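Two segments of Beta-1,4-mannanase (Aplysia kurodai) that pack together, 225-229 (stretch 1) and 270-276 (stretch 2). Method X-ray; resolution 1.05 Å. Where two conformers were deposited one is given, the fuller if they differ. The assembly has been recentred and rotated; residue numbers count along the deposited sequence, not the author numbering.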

# COMPACT_ATOMS: atom_id res chain seq x y z
N TRP A 225 -1.01 -6.89 -6.56
CA TRP A 225 0.18 -7.61 -6.98
C TRP A 225 0.53 -7.39 -8.45
O TRP A 225 1.68 -7.53 -8.85
CB TRP A 225 0.05 -9.10 -6.64
CG TRP A 225 -0.07 -10.07 -7.80
CD1 TRP A 225 0.90 -10.95 -8.20
CD2 TRP A 225 -1.21 -10.31 -8.65
NE1 TRP A 225 0.44 -11.71 -9.25
CE2 TRP A 225 -0.85 -11.34 -9.54
CE3 TRP A 225 -2.49 -9.75 -8.76
CZ2 TRP A 225 -1.71 -11.81 -10.53
CZ3 TRP A 225 -3.35 -10.22 -9.75
CH2 TRP A 225 -2.95 -11.25 -10.61
N ASN A 226 -0.49 -7.03 -9.22
CA ASN A 226 -0.42 -6.95 -10.67
C ASN A 226 -1.71 -6.22 -11.05
O ASN A 226 -2.77 -6.51 -10.49
CB ASN A 226 -0.40 -8.38 -11.23
CG ASN A 226 -0.21 -8.44 -12.74
OD1 ASN A 226 -0.91 -7.77 -13.50
ND2 ASN A 226 0.75 -9.27 -13.18
N PRO A 227 -1.65 -5.27 -12.01
CA PRO A 227 -2.88 -4.56 -12.36
C PRO A 227 -3.98 -5.44 -12.98
O PRO A 227 -5.08 -4.94 -13.17
CB PRO A 227 -2.41 -3.51 -13.37
CG PRO A 227 -1.14 -4.06 -13.91
CD PRO A 227 -0.49 -4.76 -12.75
N LYS A 228 -3.70 -6.71 -13.26
CA LYS A 228 -4.74 -7.63 -13.72
C LYS A 228 -5.99 -7.67 -12.84
O LYS A 228 -7.05 -7.99 -13.35
CB LYS A 228 -4.17 -9.04 -13.91
CG LYS A 228 -3.31 -9.18 -15.15
CD LYS A 228 -2.64 -10.53 -15.25
CE LYS A 228 -1.76 -10.60 -16.49
NZ LYS A 228 -1.16 -11.96 -16.66
N SER A 229 -5.87 -7.38 -11.54
CA SER A 229 -7.05 -7.35 -10.68
C SER A 229 -7.71 -5.97 -10.57
O SER A 229 -8.69 -5.83 -9.85
CB SER A 229 -6.68 -7.81 -9.28
OG SER A 229 -5.68 -6.94 -8.80
N TRP A 270 8.22 -9.19 -19.22
CA TRP A 270 7.02 -8.47 -18.79
C TRP A 270 5.78 -9.17 -19.31
O TRP A 270 5.75 -9.60 -20.47
CB TRP A 270 7.04 -7.04 -19.32
CG TRP A 270 8.13 -6.19 -18.75
CD1 TRP A 270 9.17 -5.62 -19.43
CD2 TRP A 270 8.27 -5.78 -17.38
NE1 TRP A 270 9.95 -4.89 -18.57
CE2 TRP A 270 9.43 -4.98 -17.31
CE3 TRP A 270 7.53 -6.03 -16.22
CZ2 TRP A 270 9.86 -4.41 -16.11
CZ3 TRP A 270 7.97 -5.47 -15.03
CH2 TRP A 270 9.13 -4.67 -14.99
N ASP A 271 4.74 -9.28 -18.49
CA ASP A 271 3.49 -9.87 -18.97
C ASP A 271 2.70 -8.89 -19.84
O ASP A 271 3.13 -7.76 -20.06
CB ASP A 271 2.67 -10.52 -17.83
CG ASP A 271 1.94 -9.53 -16.93
OD1 ASP A 271 1.62 -9.95 -15.79
OD2 ASP A 271 1.65 -8.38 -17.33
N GLU A 272 1.56 -9.33 -20.36
CA GLU A 272 0.84 -8.55 -21.36
C GLU A 272 0.16 -7.30 -20.81
O GLU A 272 -0.33 -6.47 -21.57
CB GLU A 272 -0.19 -9.42 -22.07
CG GLU A 272 0.38 -10.68 -22.70
CD GLU A 272 -0.68 -11.51 -23.40
OE1 GLU A 272 -1.86 -11.10 -23.38
OE2 GLU A 272 -0.35 -12.57 -23.96
N VAL A 273 0.12 -7.18 -19.49
CA VAL A 273 -0.61 -6.09 -18.84
C VAL A 273 0.38 -5.19 -18.07
O VAL A 273 -0.02 -4.25 -17.38
CB VAL A 273 -1.72 -6.69 -17.93
CG1 VAL A 273 -2.66 -5.62 -17.39
CG2 VAL A 273 -2.53 -7.70 -18.73
N ALA A 274 1.67 -5.45 -18.22
CA ALA A 274 2.67 -4.83 -17.34
C ALA A 274 2.71 -3.31 -17.43
O ALA A 274 2.79 -2.74 -18.51
CB ALA A 274 4.05 -5.40 -17.63
N PRO A 275 2.70 -2.64 -16.27
CA PRO A 275 2.86 -1.18 -16.29
C PRO A 275 4.13 -0.72 -17.00
O PRO A 275 4.12 0.34 -17.61
CB PRO A 275 2.86 -0.83 -14.80
CG PRO A 275 1.91 -1.84 -14.21
CD PRO A 275 2.25 -3.13 -14.96
N PHE A 276 5.19 -1.53 -16.96
CA PHE A 276 6.47 -1.18 -17.56
C PHE A 276 6.53 -1.32 -19.08
O PHE A 276 7.55 -1.00 -19.68
CB PHE A 276 7.61 -1.93 -16.86
CG PHE A 276 7.96 -1.32 -15.55
CD1 PHE A 276 8.76 -0.19 -15.51
CD2 PHE A 276 7.47 -1.82 -14.37
CE1 PHE A 276 9.08 0.43 -14.32
CE2 PHE A 276 7.79 -1.23 -13.16
CZ PHE A 276 8.59 -0.10 -13.14
O HOH W 1 0.95 -6.74 -15.31
O HOH W 2 -0.21 -11.51 -19.38
O HOH W 3 0.22 -12.74 -14.39

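The polar part of this contact centres on the carboxylate of Asp-271, whose CA-to-CB bond points toward the other stretch. The one direct hydrogen bond between the stretches runs from Asn-226 ND2 to Asp-271 OD1, 2.8 Å long and nearly straight at 161°. An amide side chain suits this place because it offers a donor and an acceptor at once: while ND2 reaches across, Asn-226 OD1 accepts a hydrogen bond from Lys-228 N at 3.0 Å, holding the amide to the backbone of its own stretch. Asp-271 is similarly divided. Asp-271 OD2 accepts from Val-273 N at 2.9 Å, within a type I turn from Asp-271 to Ala-274 that is closed by Ala-274 N to Asp-271 O at 3.3 Å.

Charge adds a second link. Lys-228 sets out sideways, but with chi1 in m and chi2 to chi4 all t its extended chain brings the ammonium group near the carboxylate, forming a salt bridge of 3.5 Å between Lys-228 NZ and Asp-271 OD1. The same length of methylene chain lies against Val-273, with Lys-228 CE 3.7 Å from Val-273 CG2, so lysine supplies both charge and apolar surface.

The remaining apolar contacts belong to Pro-227, whose CA-to-CB bond points toward stretch 2. Pro-227 CG lies 3.7 Å from Pro-275 CD and 4.1 Å from Val-273 CG1, both van der Waals distances. Branched Val-273 suits this place: Val-273 CG1 packs on Pro-227 and also comes within 4.3 Å of Lys-228 CG, while its CG2 lies against the lysine chain.

Water completes the polar network. Water 1 donates to Asn-226 OD1 at 2.8 Å and to Asp-271 OD2 at 2.7 Å, bridging the two side chains beside their direct bond. Water 2 accepts from Lys-228 NZ at 2.9 Å and from Glu-272 N at 3.0 Å, tying the ammonium group to the turn's backbone.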